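Local coordinates for protein galactitol 1-phosphate 5-dehydrogenase (Escherichia coli, PDB 4UEJ) that oxidises galactitol 1-phosphate to D-tagatose 6-phosphate with NAD(+) as a zinc-dependent, homodimeric member of the alcohol dehydrogenase family, at residues F153-I167 and L224-A237. Residues are numbered along the deposited sequence; the frame is centred on the assembly and turned at random.
Sequences FHLAQGCENKNVIII and LRELRFNQLILETA
N163 to I167 and Q231 to E235 pair in parallel as the first and fourth strands, central neighbours in the 3-2-1-4-5-6 sheet of the Rossmann-type nucleotide-binding domain. Their backbone ladder runs N163 N to N230 O, L232 N to N163 O, I165 N to L232 O, L234 N to I165 O and I167 N to L234 O, 2.7 to 3.0 Å. The buried amide of N163 is satisfied at both ends: ND2 gives a 2.8 Å bond to F229 O, nearly in the amide plane, and OD1 bonds S187 on the neighbouring strand. With an alanine here, F229 O and the S187 hydroxyl would probably lose these partners and the loop before Q231 could shift. Q231 reaches back with NE2 to L227 O (3.1 Å), while OE1 takes G251 N. On the face of L232 and L234, the F153 ring meets L234 CD1 at its edge (CE1 to CD1, 3.5 Å), and A156 CB touches L232 CD1. K162 NZ, its chain extended past L232 CB, bonds G158 O and Q255 OE1. Where the strands end, I167 O takes two bonds from T236, N at 2.9 Å and OG1 at 2.6 Å, the hydroxyl set between backbone N and carbonyl carbon (chi1 73°).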
loop_
_atom_site.group_PDB
_atom_site.type_symbol
_atom_site.label_atom_id
_atom_site.label_comp_id
_atom_site.label_asym_id
_atom_site.label_seq_id
_atom_site.Cartn_x
_atom_site.Cartn_y
_atom_site.Cartn_z
ATOM N N PHE A 153 -12.545 -6.646 -0.470
ATOM C CA PHE A 153 -13.401 -5.791 0.372
ATOM C C PHE A 153 -13.164 -6.039 1.864
ATOM O O PHE A 153 -13.120 -5.109 2.675
ATOM C CB PHE A 153 -14.891 -6.009 0.060
ATOM C CG PHE A 153 -15.304 -5.560 -1.314
ATOM C CD1 PHE A 153 -14.576 -4.607 -2.005
ATOM C CD2 PHE A 153 -16.420 -6.110 -1.926
ATOM C CE1 PHE A 153 -14.960 -4.194 -3.276
ATOM C CE2 PHE A 153 -16.808 -5.698 -3.202
ATOM C CZ PHE A 153 -16.068 -4.755 -3.879
ATOM N N HIS A 154 -13.021 -7.305 2.232
ATOM C CA HIS A 154 -12.773 -7.665 3.623
ATOM C C HIS A 154 -11.473 -7.060 4.136
ATOM O O HIS A 154 -11.430 -6.513 5.237
ATOM C CB HIS A 154 -12.735 -9.187 3.776
ATOM C CG HIS A 154 -12.465 -9.645 5.175
ATOM N ND1 HIS A 154 -11.881 -10.859 5.461
ATOM C CD2 HIS A 154 -12.708 -9.055 6.369
ATOM C CE1 HIS A 154 -11.768 -10.995 6.770
ATOM N NE2 HIS A 154 -12.264 -9.914 7.344
ATOM N N LEU A 155 -10.423 -7.134 3.331
ATOM C CA LEU A 155 -9.131 -6.562 3.743
ATOM C C LEU A 155 -9.226 -5.055 3.899
ATOM O O LEU A 155 -8.495 -4.477 4.686
ATOM C CB LEU A 155 -8.036 -6.895 2.742
ATOM C CG LEU A 155 -7.629 -8.373 2.686
ATOM C CD1 LEU A 155 -6.585 -8.559 1.600
ATOM C CD2 LEU A 155 -7.104 -8.844 4.025
ATOM N N ALA A 156 -10.138 -4.438 3.158
ATOM C CA ALA A 156 -10.335 -2.990 3.210
ATOM C C ALA A 156 -11.337 -2.563 4.274
ATOM O O ALA A 156 -11.696 -1.392 4.342
ATOM C CB ALA A 156 -10.787 -2.477 1.855
ATOM N N GLN A 157 -11.770 -3.513 5.098
ATOM C CA GLN A 157 -12.744 -3.279 6.166
ATOM C C GLN A 157 -14.103 -2.858 5.586
ATOM O O GLN A 157 -14.823 -2.048 6.168
ATOM C CB GLN A 157 -12.237 -2.232 7.167
ATOM C CG GLN A 157 -11.094 -2.716 8.061
ATOM C CD GLN A 157 -9.774 -2.868 7.318
ATOM O OE1 GLN A 157 -9.337 -1.965 6.595
ATOM N NE2 GLN A 157 -9.130 -4.019 7.494
ATOM N N GLY A 158 -14.436 -3.413 4.430
ATOM C CA GLY A 158 -15.770 -3.275 3.868
ATOM C C GLY A 158 -15.902 -2.182 2.830
ATOM O O GLY A 158 -15.006 -1.353 2.674
ATOM N N CYS A 159 -17.019 -2.173 2.108
ATOM C CA CYS A 159 -17.217 -1.146 1.089
ATOM C C CYS A 159 -18.406 -0.254 1.401
ATOM O O CYS A 159 -18.750 0.630 0.613
ATOM C CB CYS A 159 -17.384 -1.789 -0.293
ATOM S SG CYS A 159 -18.779 -2.890 -0.421
ATOM N N GLU A 160 -19.023 -0.460 2.561
ATOM C CA GLU A 160 -20.217 0.310 2.920
ATOM C C GLU A 160 -19.982 1.828 2.988
ATOM O O GLU A 160 -19.064 2.311 3.659
ATOM C CB GLU A 160 -20.787 -0.188 4.252
ATOM C CG GLU A 160 -21.981 0.625 4.726
ATOM C CD GLU A 160 -23.100 -0.231 5.292
ATOM O OE1 GLU A 160 -22.814 -1.299 5.876
ATOM O OE2 GLU A 160 -24.275 0.167 5.141
ATOM N N ASN A 161 -20.835 2.569 2.283
ATOM C CA ASN A 161 -20.737 4.020 2.151
ATOM C C ASN A 161 -19.434 4.505 1.529
ATOM O O ASN A 161 -19.103 5.674 1.645
ATOM C CB ASN A 161 -20.928 4.696 3.511
ATOM C CG ASN A 161 -22.244 4.344 4.137
ATOM O OD1 ASN A 161 -23.261 4.282 3.451
ATOM N ND2 ASN A 161 -22.236 4.082 5.438
ATOM N N LYS A 162 -18.700 3.619 0.865
ATOM C CA LYS A 162 -17.500 4.039 0.153
ATOM C C LYS A 162 -17.756 4.287 -1.325
ATOM O O LYS A 162 -18.713 3.776 -1.928
ATOM C CB LYS A 162 -16.376 3.007 0.320
ATOM C CG LYS A 162 -15.947 2.829 1.762
ATOM C CD LYS A 162 -14.756 1.884 1.913
ATOM C CE LYS A 162 -14.344 1.763 3.379
ATOM N NZ LYS A 162 -13.323 0.683 3.647
ATOM N N ASN A 163 -16.883 5.091 -1.913
ATOM C CA ASN A 163 -16.917 5.315 -3.342
ATOM C C ASN A 163 -15.997 4.304 -3.995
ATOM O O ASN A 163 -14.774 4.461 -4.005
ATOM C CB ASN A 163 -16.512 6.753 -3.662
ATOM C CG ASN A 163 -17.564 7.740 -3.215
ATOM O OD1 ASN A 163 -18.737 7.589 -3.561
ATOM N ND2 ASN A 163 -17.165 8.733 -2.416
ATOM N N VAL A 164 -16.602 3.253 -4.518
ATOM C CA VAL A 164 -15.856 2.112 -5.009
ATOM C C VAL A 164 -15.538 2.326 -6.473
ATOM O O VAL A 164 -16.381 2.785 -7.266
ATOM C CB VAL A 164 -16.637 0.797 -4.784
ATOM C CG1 VAL A 164 -15.939 -0.395 -5.452
ATOM C CG2 VAL A 164 -16.769 0.538 -3.286
ATOM N N ILE A 165 -14.303 2.019 -6.826
ATOM C CA ILE A 165 -13.874 2.082 -8.213
ATOM C C ILE A 165 -13.305 0.722 -8.564
ATOM O O ILE A 165 -12.361 0.256 -7.918
ATOM C CB ILE A 165 -12.822 3.185 -8.433
ATOM C CG1 ILE A 165 -13.368 4.537 -7.973
ATOM C CG2 ILE A 165 -12.371 3.227 -9.893
ATOM C CD1 ILE A 165 -12.361 5.683 -8.126
ATOM N N ILE A 166 -13.880 0.079 -9.573
ATOM C CA ILE A 166 -13.393 -1.209 -10.021
ATOM C C ILE A 166 -12.671 -1.044 -11.343
ATOM O O ILE A 166 -13.257 -0.621 -12.329
ATOM C CB ILE A 166 -14.534 -2.245 -10.200
ATOM C CG1 ILE A 166 -15.378 -2.360 -8.921
ATOM C CG2 ILE A 166 -13.940 -3.587 -10.643
ATOM C CD1 ILE A 166 -14.596 -2.758 -7.635
ATOM N N ILE A 167 -11.383 -1.363 -11.366
ATOM C CA ILE A 167 -10.627 -1.224 -12.599
ATOM C C ILE A 167 -10.459 -2.619 -13.193
ATOM O O ILE A 167 -9.931 -3.527 -12.553
ATOM C CB ILE A 167 -9.256 -0.548 -12.366
ATOM C CG1 ILE A 167 -9.438 0.840 -11.752
ATOM C CG2 ILE A 167 -8.502 -0.416 -13.672
ATOM C CD1 ILE A 167 -8.120 1.428 -11.213
ATOM N N LEU A 224 -14.323 12.509 -11.152
ATOM C CA LEU A 224 -14.419 11.928 -9.813
ATOM C C LEU A 224 -14.359 12.933 -8.670
ATOM O O LEU A 224 -14.490 12.535 -7.521
ATOM C CB LEU A 224 -13.305 10.906 -9.591
ATOM C CG LEU A 224 -13.403 9.596 -10.360
ATOM C CD1 LEU A 224 -12.073 8.849 -10.299
ATOM C CD2 LEU A 224 -14.536 8.754 -9.793
ATOM N N ARG A 225 -14.163 14.218 -8.969
ATOM C CA ARG A 225 -13.991 15.223 -7.914
ATOM C C ARG A 225 -15.016 15.124 -6.777
ATOM O O ARG A 225 -14.638 15.119 -5.600
ATOM C CB ARG A 225 -14.034 16.632 -8.511
ATOM C CG ARG A 225 -12.755 17.030 -9.234
ATOM C CD ARG A 225 -11.595 17.193 -8.261
ATOM N NE ARG A 225 -11.752 18.369 -7.406
ATOM C CZ ARG A 225 -10.917 18.695 -6.422
ATOM N NH1 ARG A 225 -9.860 17.933 -6.167
ATOM N NH2 ARG A 225 -11.140 19.780 -5.692
ATOM N N GLU A 226 -16.296 15.024 -7.126
ATOM C CA GLU A 226 -17.346 14.955 -6.112
ATOM C C GLU A 226 -17.303 13.651 -5.318
ATOM O O GLU A 226 -17.855 13.558 -4.220
ATOM C CB GLU A 226 -18.723 15.100 -6.762
ATOM C CG GLU A 226 -18.846 16.248 -7.732
ATOM C CD GLU A 226 -20.263 16.386 -8.269
ATOM O OE1 GLU A 226 -21.082 15.471 -8.031
ATOM O OE2 GLU A 226 -20.556 17.405 -8.929
ATOM N N LEU A 227 -16.659 12.636 -5.880
ATOM C CA LEU A 227 -16.604 11.331 -5.246
ATOM C C LEU A 227 -15.192 10.978 -4.824
ATOM O O LEU A 227 -14.857 9.801 -4.749
ATOM C CB LEU A 227 -17.113 10.241 -6.188
ATOM C CG LEU A 227 -18.587 10.327 -6.572
ATOM C CD1 LEU A 227 -18.942 9.122 -7.410
ATOM C CD2 LEU A 227 -19.464 10.407 -5.338
ATOM N N ARG A 228 -14.367 11.990 -4.576
ATOM C CA ARG A 228 -12.944 11.742 -4.336
ATOM C C ARG A 228 -12.637 11.215 -2.942
ATOM O O ARG A 228 -11.568 10.647 -2.727
ATOM C CB ARG A 228 -12.115 13.018 -4.593
ATOM C CG ARG A 228 -12.248 14.174 -3.590
ATOM C CD ARG A 228 -11.391 15.331 -4.094
ATOM N NE ARG A 228 -11.454 16.539 -3.269
ATOM C CZ ARG A 228 -12.429 17.442 -3.329
ATOM N NH1 ARG A 228 -13.453 17.266 -4.151
ATOM N NH2 ARG A 228 -12.387 18.518 -2.546
ATOM N N PHE A 229 -13.565 11.378 -2.002
ATOM C CA PHE A 229 -13.314 10.930 -0.634
ATOM C C PHE A 229 -13.828 9.506 -0.382
ATOM O O PHE A 229 -14.736 9.032 -1.064
ATOM C CB PHE A 229 -13.950 11.903 0.359
ATOM C CG PHE A 229 -13.317 13.269 0.356
ATOM C CD1 PHE A 229 -12.097 13.481 0.977
ATOM C CD2 PHE A 229 -13.939 14.336 -0.274
ATOM C CE1 PHE A 229 -11.506 14.748 0.978
ATOM C CE2 PHE A 229 -13.354 15.597 -0.284
ATOM C CZ PHE A 229 -12.138 15.799 0.347
ATOM N N ASN A 230 -13.242 8.841 0.608
ATOM C CA ASN A 230 -13.631 7.490 0.995
ATOM C C ASN A 230 -13.694 6.524 -0.178
ATOM O O ASN A 230 -14.618 5.707 -0.300
ATOM C CB ASN A 230 -14.963 7.523 1.731
ATOM C CG ASN A 230 -14.902 8.379 2.978
ATOM O OD1 ASN A 230 -14.197 8.047 3.932
ATOM N ND2 ASN A 230 -15.630 9.489 2.976
ATOM N N GLN A 231 -12.689 6.620 -1.041
ATOM C CA GLN A 231 -12.577 5.713 -2.167
ATOM C C GLN A 231 -11.985 4.379 -1.784
ATOM O O GLN A 231 -11.101 4.284 -0.945
ATOM C CB GLN A 231 -11.727 6.322 -3.276
ATOM C CG GLN A 231 -12.427 7.400 -4.047
ATOM C CD GLN A 231 -11.553 7.973 -5.124
ATOM O OE1 GLN A 231 -10.362 7.675 -5.191
ATOM N NE2 GLN A 231 -12.136 8.802 -5.980
ATOM N N LEU A 232 -12.489 3.355 -2.441
ATOM C CA LEU A 232 -11.904 2.022 -2.410
ATOM C C LEU A 232 -11.784 1.589 -3.850
ATOM O O LEU A 232 -12.797 1.384 -4.538
ATOM C CB LEU A 232 -12.777 1.066 -1.597
ATOM C CG LEU A 232 -12.444 -0.416 -1.712
ATOM C CD1 LEU A 232 -11.003 -0.625 -1.273
ATOM C CD2 LEU A 232 -13.412 -1.233 -0.846
ATOM N N ILE A 233 -10.547 1.482 -4.312
ATOM C CA ILE A 233 -10.258 1.163 -5.689
ATOM C C ILE A 233 -9.765 -0.281 -5.758
ATOM O O ILE A 233 -8.829 -0.657 -5.053
ATOM C CB ILE A 233 -9.196 2.114 -6.256
ATOM C CG1 ILE A 233 -9.594 3.583 -6.025
ATOM C CG2 ILE A 233 -8.927 1.817 -7.706
ATOM C CD1 ILE A 233 -8.524 4.590 -6.431
ATOM N N LEU A 234 -10.410 -1.100 -6.570
ATOM C CA LEU A 234 -9.916 -2.462 -6.764
ATOM C C LEU A 234 -9.281 -2.568 -8.130
ATOM O O LEU A 234 -9.944 -2.368 -9.150
ATOM C CB LEU A 234 -11.038 -3.491 -6.655
ATOM C CG LEU A 234 -11.321 -4.112 -5.298
ATOM C CD1 LEU A 234 -11.787 -3.033 -4.328
ATOM C CD2 LEU A 234 -12.361 -5.225 -5.462
ATOM N N GLU A 235 -7.996 -2.876 -8.150
ATOM C CA GLU A 235 -7.265 -3.106 -9.379
ATOM C C GLU A 235 -7.383 -4.584 -9.719
ATOM O O GLU A 235 -6.743 -5.417 -9.073
ATOM C CB GLU A 235 -5.790 -2.691 -9.225
ATOM C CG GLU A 235 -5.121 -2.327 -10.535
ATOM C CD GLU A 235 -5.241 -3.441 -11.556
ATOM O OE1 GLU A 235 -4.679 -4.536 -11.329
ATOM O OE2 GLU A 235 -5.962 -3.245 -12.548
ATOM N N THR A 236 -8.180 -4.909 -10.739
ATOM C CA THR A 236 -8.389 -6.309 -11.108
ATOM C C THR A 236 -7.765 -6.679 -12.453
ATOM O O THR A 236 -7.713 -7.858 -12.803
ATOM C CB THR A 236 -9.895 -6.666 -11.155
ATOM O OG1 THR A 236 -10.512 -6.086 -12.313
ATOM C CG2 THR A 236 -10.595 -6.150 -9.904
ATOM N N ALA A 237 -7.280 -5.687 -13.199
ATOM C CA ALA A 237 -6.782 -5.945 -14.554
ATOM C C ALA A 237 -5.365 -6.529 -14.585
ATOM O O ALA A 237 -4.985 -7.209 -15.542
ATOM C CB ALA A 237 -6.840 -4.666 -15.388
#